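Local coordinates for protein anthranilate synthase component I (Streptococcus pneumoniae serotype 4, PDB 5KCK) that forms component one of anthranilate synthase, a large alpha/beta protein built around extensive antiparallel beta sheets that carry helices on their outer sides, at residues G117-H122 and G248-I253; R378-E381 and E385-G388. All coordinates share one frame; numbering follows the deposited sequence.

Contact 1: G117-H122 and G248-I253; sequences GTPDMH and GDYQII
Thr-118 and Tyr-250 mark the closest approach of the two backbones, with 8.0 Å between their CA atoms, so side chains alone bridge the gap between the loop leading into strand 121-126 and strand 250-254. Tyr-250 does most of the bridging. With its CG between the backbone N and the carbonyl carbon (chi1 70°), the ring reaches across to Thr-118, Pro-119 and His-122. Its OH meets His-122 ND1 at 2.7 Å in a short, somewhat bent hydrogen bond (143°) for which either partner could supply the proton. The hydroxyl lies near the plane of the imidazole, at its edge; the two rings meet rim to rim, their planes 43° apart. The strands belong to different antiparallel sheets, so the tyrosine spans the interior between the two large sheets of this alpha/beta fold. Just before His-122, Asp-120 and Met-121 both oppose Phe-54 in a classic beta bulge. Over one face of the phenol, Thr-118 CG2 makes a CH-pi contact, 4.1 Å from the centroid of the Tyr-250 ring and offset toward the rim. Pro-119 adds its CG, 3.5 Å from Tyr-250 OH, and its CD, 4.0 Å from Tyr-250 CZ. Farther out, His-122 NE2 is hydrogen-bonded to Glu-51 OE2, which fixes the imidazole at both nitrogens, and Phe-247 stacks with both aromatic rings.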
loop_
_atom_site.group_PDB
_atom_site.type_symbol
_atom_site.label_atom_id
_atom_site.label_comp_id
_atom_site.label_asym_id
_atom_site.label_seq_id
_atom_site.Cartn_x
_atom_site.Cartn_y
_atom_site.Cartn_z
ATOM N N GLY A 117 19.358 22.047 -23.628
ATOM C CA GLY A 117 20.591 22.420 -22.965
ATOM C C GLY A 117 20.907 21.688 -21.681
ATOM O O GLY A 117 21.654 22.221 -20.858
ATOM N N THR A 118 20.362 20.494 -21.471
ATOM C CA THR A 118 20.784 19.710 -20.322
ATOM C C THR A 118 22.187 19.158 -20.564
ATOM O O THR A 118 22.585 18.935 -21.712
ATOM C CB THR A 118 19.823 18.549 -20.062
ATOM O OG1 THR A 118 19.514 17.900 -21.302
ATOM C CG2 THR A 118 18.540 19.042 -19.410
ATOM N N PRO A 119 22.962 18.941 -19.504
ATOM C CA PRO A 119 24.235 18.236 -19.672
ATOM C C PRO A 119 23.998 16.801 -20.109
ATOM O O PRO A 119 22.912 16.238 -19.947
ATOM C CB PRO A 119 24.879 18.305 -18.280
ATOM C CG PRO A 119 23.777 18.672 -17.352
ATOM C CD PRO A 119 22.790 19.466 -18.142
ATOM N N ASP A 120 25.040 16.200 -20.675
ATOM C CA ASP A 120 24.907 14.821 -21.118
ATOM C C ASP A 120 24.880 13.845 -19.952
ATOM O O ASP A 120 24.342 12.743 -20.097
ATOM C CB ASP A 120 26.026 14.501 -22.097
ATOM C CG ASP A 120 25.937 15.355 -23.347
ATOM O OD1 ASP A 120 25.063 15.070 -24.187
ATOM O OD2 ASP A 120 26.706 16.331 -23.476
HETATM N N MSE A 121 25.407 14.242 -18.800
HETATM C CA MSE A 121 25.363 13.441 -17.588
HETATM C C MSE A 121 25.375 14.387 -16.402
HETATM O O MSE A 121 26.104 15.382 -16.408
HETATM C CB MSE A 121 26.550 12.476 -17.517
HETATM C CG MSE A 121 26.570 11.620 -16.282
HETATM SE SE MSE A 121 28.171 10.507 -16.161
HETATM C CE MSE A 121 29.391 11.830 -15.405
ATOM N N HIS A 122 24.572 14.077 -15.390
ATOM C CA HIS A 122 24.502 14.900 -14.189
ATOM C C HIS A 122 24.125 14.010 -13.013
ATOM O O HIS A 122 23.030 13.434 -12.988
ATOM C CB HIS A 122 23.490 16.029 -14.364
ATOM C CG HIS A 122 23.769 17.233 -13.518
ATOM N ND1 HIS A 122 23.207 18.466 -13.772
ATOM C CD2 HIS A 122 24.548 17.393 -12.421
ATOM C CE1 HIS A 122 23.634 19.334 -12.871
ATOM N NE2 HIS A 122 24.446 18.708 -12.038
ATOM N N GLY A 248 18.342 22.520 -9.740
ATOM C CA GLY A 248 18.513 23.943 -9.551
ATOM C C GLY A 248 17.947 24.748 -10.696
ATOM O O GLY A 248 16.852 25.305 -10.581
ATOM N N ASP A 249 18.672 24.830 -11.808
ATOM C CA ASP A 249 18.160 25.559 -12.960
ATOM C C ASP A 249 17.343 24.675 -13.898
ATOM O O ASP A 249 16.819 25.177 -14.895
ATOM C CB ASP A 249 19.304 26.239 -13.728
ATOM C CG ASP A 249 20.374 25.265 -14.180
ATOM O OD1 ASP A 249 20.536 24.207 -13.536
ATOM O OD2 ASP A 249 21.060 25.566 -15.180
ATOM N N TYR A 250 17.219 23.384 -13.606
ATOM C CA TYR A 250 16.273 22.543 -14.322
ATOM C C TYR A 250 15.848 21.402 -13.411
ATOM O O TYR A 250 16.521 21.078 -12.428
ATOM C CB TYR A 250 16.842 22.018 -15.652
ATOM C CG TYR A 250 17.943 20.988 -15.537
ATOM C CD1 TYR A 250 19.254 21.371 -15.289
ATOM C CD2 TYR A 250 17.677 19.627 -15.712
ATOM C CE1 TYR A 250 20.271 20.429 -15.195
ATOM C CE2 TYR A 250 18.694 18.675 -15.627
ATOM C CZ TYR A 250 19.990 19.086 -15.364
ATOM O OH TYR A 250 21.014 18.169 -15.260
ATOM N N GLN A 251 14.688 20.829 -13.720
ATOM C CA GLN A 251 14.152 19.696 -12.982
ATOM C C GLN A 251 13.773 18.592 -13.958
ATOM O O GLN A 251 13.399 18.852 -15.104
ATOM C CB GLN A 251 12.909 20.059 -12.134
ATOM C CG GLN A 251 13.121 21.093 -11.027
ATOM C CD GLN A 251 13.251 22.501 -11.558
ATOM O OE1 GLN A 251 12.464 22.934 -12.401
ATOM N NE2 GLN A 251 14.259 23.222 -11.080
ATOM N N ILE A 252 13.839 17.361 -13.474
ATOM C CA ILE A 252 13.450 16.182 -14.236
ATOM C C ILE A 252 12.380 15.457 -13.432
ATOM O O ILE A 252 12.585 15.143 -12.250
ATOM C CB ILE A 252 14.659 15.284 -14.531
ATOM C CG1 ILE A 252 15.633 16.015 -15.463
ATOM C CG2 ILE A 252 14.227 13.961 -15.156
ATOM C CD1 ILE A 252 16.876 15.232 -15.744
ATOM N N ILE A 253 11.226 15.232 -14.053
ATOM C CA ILE A 253 10.074 14.630 -13.393
ATOM C C ILE A 253 9.564 13.506 -14.279
ATOM O O ILE A 253 9.236 13.738 -15.448
ATOM C CB ILE A 253 8.954 15.649 -13.137
ATOM C CG1 ILE A 253 9.529 16.965 -12.609
ATOM C CG2 ILE A 253 7.926 15.068 -12.170
ATOM C CD1 ILE A 253 8.487 18.085 -12.457
#

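Contact 2: R378-E381 and E385-G388; sequences RIYE and EKRG
In the last turn of helix 372-382, Tyr-380 faces Lys-386 of the irregular segment 385-388 with 8.1 Å between their CA atoms, and three residues connect segment 378-381 to segment 385-388. The phenol of Tyr-380 extends from the helix to the backbone of the second segment, where its OH accepts the N-H of Arg-387 at 3.0 Å from Arg-387 N. The bond is almost straight (175°) and arrives at the ring's edge, near its plane. Asp-100 OD1 is a second hydrogen-bond partner of the same hydroxyl, and Asp-100 OD2 bonds to Gly-388 N, so one carboxylate ties the tyrosine tip to the next peptide of the loop. Around Tyr-380 OH, Arg-387 CB packs at 3.6 Å and Lys-386 CG at 4.0 Å. The Arg-387 side chain, extended from CG to NE, runs back toward the helix and brings its guanidinium beside Ile-379. Ile-379 CG2, anti to its own backbone N, sits 3.3 Å above one face of that group, toward its rim and 3.6 Å from Arg-387 NH2. The guanidinium plane stands 82° from the Tyr-380 ring. Arg-387 NH1 is hydrogen-bonded to Val-367 O and NH2 forms a salt bridge with Glu-383 OE2, while Tyr-99 gives a cation-pi contact. A buried cation thus has an apolar methyl on one face yet keeps its N-H groups for oxygen acceptors, and the nearby carboxylate of Glu-383 would be expected to stabilise its charge.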
loop_
_atom_site.group_PDB
_atom_site.type_symbol
_atom_site.label_atom_id
_atom_site.label_comp_id
_atom_site.label_asym_id
_atom_site.label_seq_id
_atom_site.Cartn_x
_atom_site.Cartn_y
_atom_site.Cartn_z
ATOM N N ARG A 378 20.599 6.704 -38.295
ATOM C CA ARG A 378 19.444 7.181 -39.051
ATOM C C ARG A 378 18.595 8.148 -38.230
ATOM O O ARG A 378 18.075 9.133 -38.770
ATOM C CB ARG A 378 18.605 6.003 -39.523
ATOM C CG ARG A 378 19.352 5.062 -40.473
ATOM C CD ARG A 378 19.940 5.787 -41.689
ATOM N NE ARG A 378 20.367 4.833 -42.708
ATOM C CZ ARG A 378 21.145 5.124 -43.743
ATOM N NH1 ARG A 378 21.601 6.357 -43.910
ATOM N NH2 ARG A 378 21.471 4.177 -44.612
ATOM N N ILE A 379 18.452 7.889 -36.927
ATOM C CA ILE A 379 17.680 8.784 -36.065
ATOM C C ILE A 379 18.242 10.198 -36.118
ATOM O O ILE A 379 17.488 11.178 -36.176
ATOM C CB ILE A 379 17.640 8.247 -34.623
ATOM C CG1 ILE A 379 16.696 7.048 -34.536
ATOM C CG2 ILE A 379 17.227 9.357 -33.627
ATOM C CD1 ILE A 379 16.859 6.238 -33.262
ATOM N N TYR A 380 19.564 10.335 -36.124
ATOM C CA TYR A 380 20.152 11.664 -36.143
ATOM C C TYR A 380 20.351 12.219 -37.547
ATOM O O TYR A 380 20.839 13.347 -37.692
ATOM C CB TYR A 380 21.458 11.663 -35.354
ATOM C CG TYR A 380 21.205 11.964 -33.895
ATOM C CD1 TYR A 380 19.941 12.370 -33.467
ATOM C CD2 TYR A 380 22.215 11.866 -32.949
ATOM C CE1 TYR A 380 19.692 12.664 -32.142
ATOM C CE2 TYR A 380 21.974 12.153 -31.616
ATOM C CZ TYR A 380 20.711 12.548 -31.219
ATOM O OH TYR A 380 20.465 12.847 -29.898
ATOM N N GLU A 381 19.968 11.473 -38.579
ATOM C CA GLU A 381 19.792 12.062 -39.895
ATOM C C GLU A 381 18.384 12.604 -40.085
ATOM O O GLU A 381 18.176 13.465 -40.941
ATOM C CB GLU A 381 20.120 11.033 -40.989
ATOM C CG GLU A 381 21.596 10.620 -40.999
ATOM C CD GLU A 381 21.903 9.416 -41.893
ATOM O OE1 GLU A 381 20.976 8.836 -42.502
ATOM O OE2 GLU A 381 23.093 9.047 -41.980
ATOM N N GLU A 385 16.497 17.678 -33.342
ATOM C CA GLU A 385 16.858 18.145 -32.014
ATOM C C GLU A 385 17.601 17.039 -31.288
ATOM O O GLU A 385 17.195 15.876 -31.341
ATOM C CB GLU A 385 15.624 18.533 -31.185
ATOM C CG GLU A 385 14.786 19.665 -31.747
ATOM C CD GLU A 385 13.506 19.872 -30.947
ATOM O OE1 GLU A 385 12.541 19.099 -31.149
ATOM O OE2 GLU A 385 13.476 20.792 -30.102
ATOM N N LYS A 386 18.681 17.408 -30.605
ATOM C CA LYS A 386 19.369 16.474 -29.723
ATOM C C LYS A 386 18.386 15.910 -28.702
ATOM O O LYS A 386 17.573 16.640 -28.129
ATOM C CB LYS A 386 20.521 17.188 -29.017
ATOM C CG LYS A 386 21.303 16.345 -28.040
ATOM C CD LYS A 386 22.472 17.149 -27.503
ATOM C CE LYS A 386 23.272 16.350 -26.491
ATOM N NZ LYS A 386 24.191 17.253 -25.740
ATOM N N ARG A 387 18.452 14.594 -28.490
ATOM C CA ARG A 387 17.495 13.946 -27.596
ATOM C C ARG A 387 17.708 14.361 -26.148
ATOM O O ARG A 387 16.739 14.647 -25.435
ATOM C CB ARG A 387 17.579 12.425 -27.744
ATOM C CG ARG A 387 16.858 11.945 -28.988
ATOM C CD ARG A 387 16.923 10.451 -29.169
ATOM N NE ARG A 387 15.949 10.043 -30.175
ATOM C CZ ARG A 387 15.539 8.794 -30.341
ATOM N NH1 ARG A 387 16.030 7.835 -29.565
ATOM N NH2 ARG A 387 14.641 8.507 -31.274
ATOM N N GLY A 388 18.958 14.403 -25.694
ATOM C CA GLY A 388 19.214 14.841 -24.327
ATOM C C GLY A 388 18.788 13.792 -23.321
ATOM O O GLY A 388 19.164 12.615 -23.417
#

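Contact 1 closes along the chain before contact 2 opens, and their centres lie 18 Å apart. Contact 1 connects strand 121-126 of the eleven-stranded sheet to strand 250-254 of the seven-stranded one; contact 2 is local, joining the end of helix 372-382 to the loop that leads into strand 393-398. That strand also belongs to the eleven-stranded sheet, where only strand 92-97 separates it from 121-126. The contacts touch directly through a salt bridge, Asp-120 OD1 to Lys-386 NZ at 2.8 Å. Contact 1 joins the two sequence regions directly, while contact 2, wholly within the C-terminal one, reaches the N-terminal region through this salt bridge.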